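PDB 5A99: polyhedrin from Operophtera brumata cypovirus 19, which forms the crystalline matrix of polyhedra, the viral occlusion bodies that probably shelter embedded virus particles outside the insect host. Local coordinates for residues 36-41 with 46-51. Sequence-based numbering, arbitrary orientation.
Sequences HLVLYM and LQIIRA
Leu-37 pairs with Ile-49 and Leu-39 with Gln-47 as the hydrogen-bonded pairs of an antiparallel beta hairpin, buried close to the centre of the folded subunit. Each pair closes two backbone bonds, among them Leu-37 N to Ile-49 O at 2.7 Å and Gln-47 N to Leu-39 O at 2.9 Å. At the non-hydrogen-bonded position His-36, the CA-H also leans on the carbonyl of Ile-49. The hairpin supplies two adjacent interior strands of the antiparallel sheet, 33-40 bonding onward to 110-116 and 46-53 to the outermost strand 218-222. On the face carrying His-36, Val-38 and Tyr-40, helix 225-236 packs over the sheet. Here Arg-50, its CG anti to the backbone N (chi1 -177°), runs beside His-36 and sets CG over one face of the imidazole, a CH-pi contact 3.7 Å from the ring centroid. CG2 of Ile-48 meets the same ring at its edge, 3.6 Å from His-36 CD2. Tyr-232 OH hydrogen-bonds both His-36 NE2 and Arg-50 NH1, while Arg-50 NE hydrogen-bonds Gln-52 OE1 and NH2 Asn-132 O of the second subunit, carrying the contact into the trimer. Further along, Leu-46 packs against two residues of the partner strand: its CD2 lies 3.6 Å from Val-38 CG1, and its CG 3.6 Å from Tyr-40 CD1. On the opposite face, Leu-39 CD1 touches Gln-47 NE2 at 3.8 Å; that amide extends past the leucine to bond Asn-70 through OE1.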
ATOM      1  N   HIS A  36      11.636 -10.833   6.568  1.00  6.19           N
ATOM      2  CA  HIS A  36      10.611 -11.583   7.285  1.00  9.35           C
ATOM      3  C   HIS A  36      10.355 -10.964   8.640  1.00  9.76           C
ATOM      4  O   HIS A  36      11.284 -10.726   9.408  1.00  8.18           O
ATOM      5  CB  HIS A  36      11.044 -13.026   7.504  1.00  8.15           C
ATOM      6  CG  HIS A  36      10.823 -13.918   6.323  1.00 11.30           C
ATOM      7  ND1 HIS A  36      11.802 -14.161   5.389  1.00 11.08           N
ATOM      8  CD2 HIS A  36       9.745 -14.645   5.940  1.00 10.00           C
ATOM      9  CE1 HIS A  36      11.337 -14.991   4.471  1.00 11.28           C
ATOM     10  NE2 HIS A  36      10.087 -15.291   4.776  1.00  7.42           N
ATOM     11  N   LEU A  37       9.087 -10.720   8.936  1.00 11.69           N
ATOM     12  CA  LEU A  37       8.702 -10.356  10.278  1.00 12.62           C
ATOM     13  C   LEU A  37       7.952 -11.555  10.842  1.00 10.59           C
ATOM     14  O   LEU A  37       6.871 -11.912  10.364  1.00  9.28           O
ATOM     15  CB  LEU A  37       7.843  -9.092  10.272  1.00  9.44           C
ATOM     16  CG  LEU A  37       7.327  -8.629  11.637  1.00 14.40           C
ATOM     17  CD1 LEU A  37       8.451  -8.502  12.651  1.00 13.84           C
ATOM     18  CD2 LEU A  37       6.569  -7.299  11.489  1.00 14.74           C
ATOM     19  N   VAL A  38       8.564 -12.203  11.823  1.00 12.52           N
ATOM     20  CA  VAL A  38       8.004 -13.412  12.405  1.00 12.20           C
ATOM     21  C   VAL A  38       7.466 -13.068  13.778  1.00 12.14           C
ATOM     22  O   VAL A  38       8.196 -12.574  14.634  1.00 12.41           O
ATOM     23  CB  VAL A  38       9.057 -14.510  12.546  1.00 10.69           C
ATOM     24  CG1 VAL A  38       8.421 -15.819  13.097  1.00  8.29           C
ATOM     25  CG2 VAL A  38       9.741 -14.740  11.226  1.00  8.97           C
ATOM     26  N   LEU A  39       6.189 -13.334  13.982  1.00 10.71           N
ATOM     27  CA  LEU A  39       5.545 -13.002  15.249  1.00 14.04           C
ATOM     28  C   LEU A  39       5.177 -14.265  16.007  1.00 13.88           C
ATOM     29  O   LEU A  39       4.447 -15.118  15.501  1.00 12.79           O
ATOM     30  CB  LEU A  39       4.304 -12.152  14.988  1.00 14.24           C
ATOM     31  CG  LEU A  39       4.628 -10.903  14.165  1.00 18.16           C
ATOM     32  CD1 LEU A  39       3.386 -10.213  13.647  1.00 13.49           C
ATOM     33  CD2 LEU A  39       5.459  -9.951  15.010  1.00 10.66           C
ATOM     34  N   TYR A  40       5.705 -14.385  17.217  1.00 10.24           N
ATOM     35  CA  TYR A  40       5.420 -15.531  18.054  1.00 12.03           C
ATOM     36  C   TYR A  40       4.270 -15.188  18.972  1.00 12.30           C
ATOM     37  O   TYR A  40       4.359 -14.288  19.806  1.00 10.45           O
ATOM     38  CB  TYR A  40       6.669 -15.935  18.829  1.00 10.98           C
ATOM     39  CG  TYR A  40       7.843 -16.159  17.907  1.00 14.24           C
ATOM     40  CD1 TYR A  40       8.043 -17.388  17.281  1.00 14.67           C
ATOM     41  CD2 TYR A  40       8.729 -15.129  17.629  1.00 14.40           C
ATOM     42  CE1 TYR A  40       9.112 -17.585  16.423  1.00 17.95           C
ATOM     43  CE2 TYR A  40       9.795 -15.316  16.779  1.00 18.18           C
ATOM     44  CZ  TYR A  40       9.980 -16.542  16.176  1.00 14.77           C
ATOM     45  OH  TYR A  40      11.039 -16.723  15.325  1.00 14.44           O
ATOM     46  N   MET A  41       3.178 -15.913  18.794  1.00 11.60           N
ATOM     47  CA  MET A  41       1.926 -15.560  19.432  1.00 12.95           C
ATOM     48  C   MET A  41       1.790 -16.266  20.787  1.00 10.72           C
ATOM     49  O   MET A  41       2.627 -17.093  21.178  1.00 12.84           O
ATOM     50  CB  MET A  41       0.752 -15.891  18.493  1.00  6.73           C
ATOM     51  CG  MET A  41       0.906 -15.363  17.047  1.00 15.60           C
ATOM     52  SD  MET A  41       1.372 -13.622  16.818  1.00 14.51           S
ATOM     53  CE  MET A  41      -0.116 -12.829  17.410  1.00 12.46           C
ATOM     54  N   LEU A  46       2.945 -19.266  15.072  1.00 14.43           N
ATOM     55  CA  LEU A  46       3.672 -18.188  14.416  1.00 11.64           C
ATOM     56  C   LEU A  46       2.820 -17.529  13.355  1.00 13.81           C
ATOM     57  O   LEU A  46       2.131 -18.201  12.578  1.00 14.16           O
ATOM     58  CB  LEU A  46       4.940 -18.706  13.724  1.00 14.02           C
ATOM     59  CG  LEU A  46       6.211 -18.893  14.546  1.00 11.60           C
ATOM     60  CD1 LEU A  46       6.001 -19.982  15.606  1.00  9.50           C
ATOM     61  CD2 LEU A  46       7.373 -19.239  13.625  1.00 10.22           C
ATOM     62  N   GLN A  47       2.904 -16.207  13.311  1.00 14.44           N
ATOM     63  CA  GLN A  47       2.451 -15.464  12.157  1.00 19.24           C
ATOM     64  C   GLN A  47       3.686 -14.921  11.429  1.00 12.47           C
ATOM     65  O   GLN A  47       4.495 -14.196  12.007  1.00 11.77           O
ATOM     66  CB  GLN A  47       1.521 -14.324  12.558  1.00 15.32           C
ATOM     67  CG  GLN A  47       1.045 -13.519  11.369  1.00 14.60           C
ATOM     68  CD  GLN A  47      -0.104 -12.593  11.699  1.00 22.41           C
ATOM     69  OE1 GLN A  47      -1.093 -12.539  10.971  1.00 20.55           O
ATOM     70  NE2 GLN A  47       0.026 -11.848  12.788  1.00 19.07           N
ATOM     71  N   ILE A  48       3.817 -15.300  10.162  1.00 11.79           N
ATOM     72  CA  ILE A  48       4.935 -14.896   9.323  1.00  7.04           C
ATOM     73  C   ILE A  48       4.473 -13.876   8.299  1.00  9.64           C
ATOM     74  O   ILE A  48       3.482 -14.071   7.602  1.00 10.01           O
ATOM     75  CB  ILE A  48       5.563 -16.121   8.597  1.00  8.60           C
ATOM     76  CG1 ILE A  48       5.980 -17.176   9.621  1.00 11.50           C
ATOM     77  CG2 ILE A  48       6.762 -15.705   7.741  1.00  8.90           C
ATOM     78  CD1 ILE A  48       6.693 -18.384   9.027  1.00 13.71           C
ATOM     79  N   ILE A  49       5.189 -12.763   8.242  1.00 12.71           N
ATOM     80  CA  ILE A  49       4.960 -11.748   7.222  1.00 10.05           C
ATOM     81  C   ILE A  49       6.252 -11.652   6.427  1.00 10.70           C
ATOM     82  O   ILE A  49       7.307 -11.364   6.991  1.00  9.04           O
ATOM     83  CB  ILE A  49       4.611 -10.390   7.851  1.00 12.83           C
ATOM     84  CG1 ILE A  49       3.309 -10.491   8.653  1.00 15.30           C
ATOM     85  CG2 ILE A  49       4.448  -9.317   6.789  1.00 11.79           C
ATOM     86  CD1 ILE A  49       2.979  -9.250   9.415  1.00 16.92           C
ATOM     87  N   ARG A  50       6.181 -11.946   5.133  1.00 10.37           N
ATOM     88  CA  ARG A  50       7.332 -11.788   4.261  1.00 11.09           C
ATOM     89  C   ARG A  50       7.127 -10.669   3.263  1.00 11.22           C
ATOM     90  O   ARG A  50       6.152 -10.653   2.497  1.00 13.62           O
ATOM     91  CB  ARG A  50       7.657 -13.057   3.483  1.00 10.08           C
ATOM     92  CG  ARG A  50       8.913 -12.903   2.625  1.00 13.11           C
ATOM     93  CD  ARG A  50       9.244 -14.153   1.839  1.00 10.94           C
ATOM     94  NE  ARG A  50       8.466 -14.300   0.608  1.00 12.73           N
ATOM     95  CZ  ARG A  50       7.765 -15.386   0.284  1.00 15.71           C
ATOM     96  NH1 ARG A  50       7.701 -16.412   1.126  1.00 14.54           N
ATOM     97  NH2 ARG A  50       7.121 -15.443  -0.888  1.00  9.98           N
ATOM     98  N   ALA A  51       8.083  -9.756   3.266  1.00 10.19           N
ATOM     99  CA  ALA A  51       8.186  -8.737   2.232  1.00 10.97           C
ATOM    100  C   ALA A  51       9.357  -9.108   1.334  1.00  8.58           C
ATOM    101  O   ALA A  51      10.355  -9.674   1.793  1.00 10.65           O
ATOM    102  CB  ALA A  51       8.416  -7.396   2.848  1.00 11.08           C
TER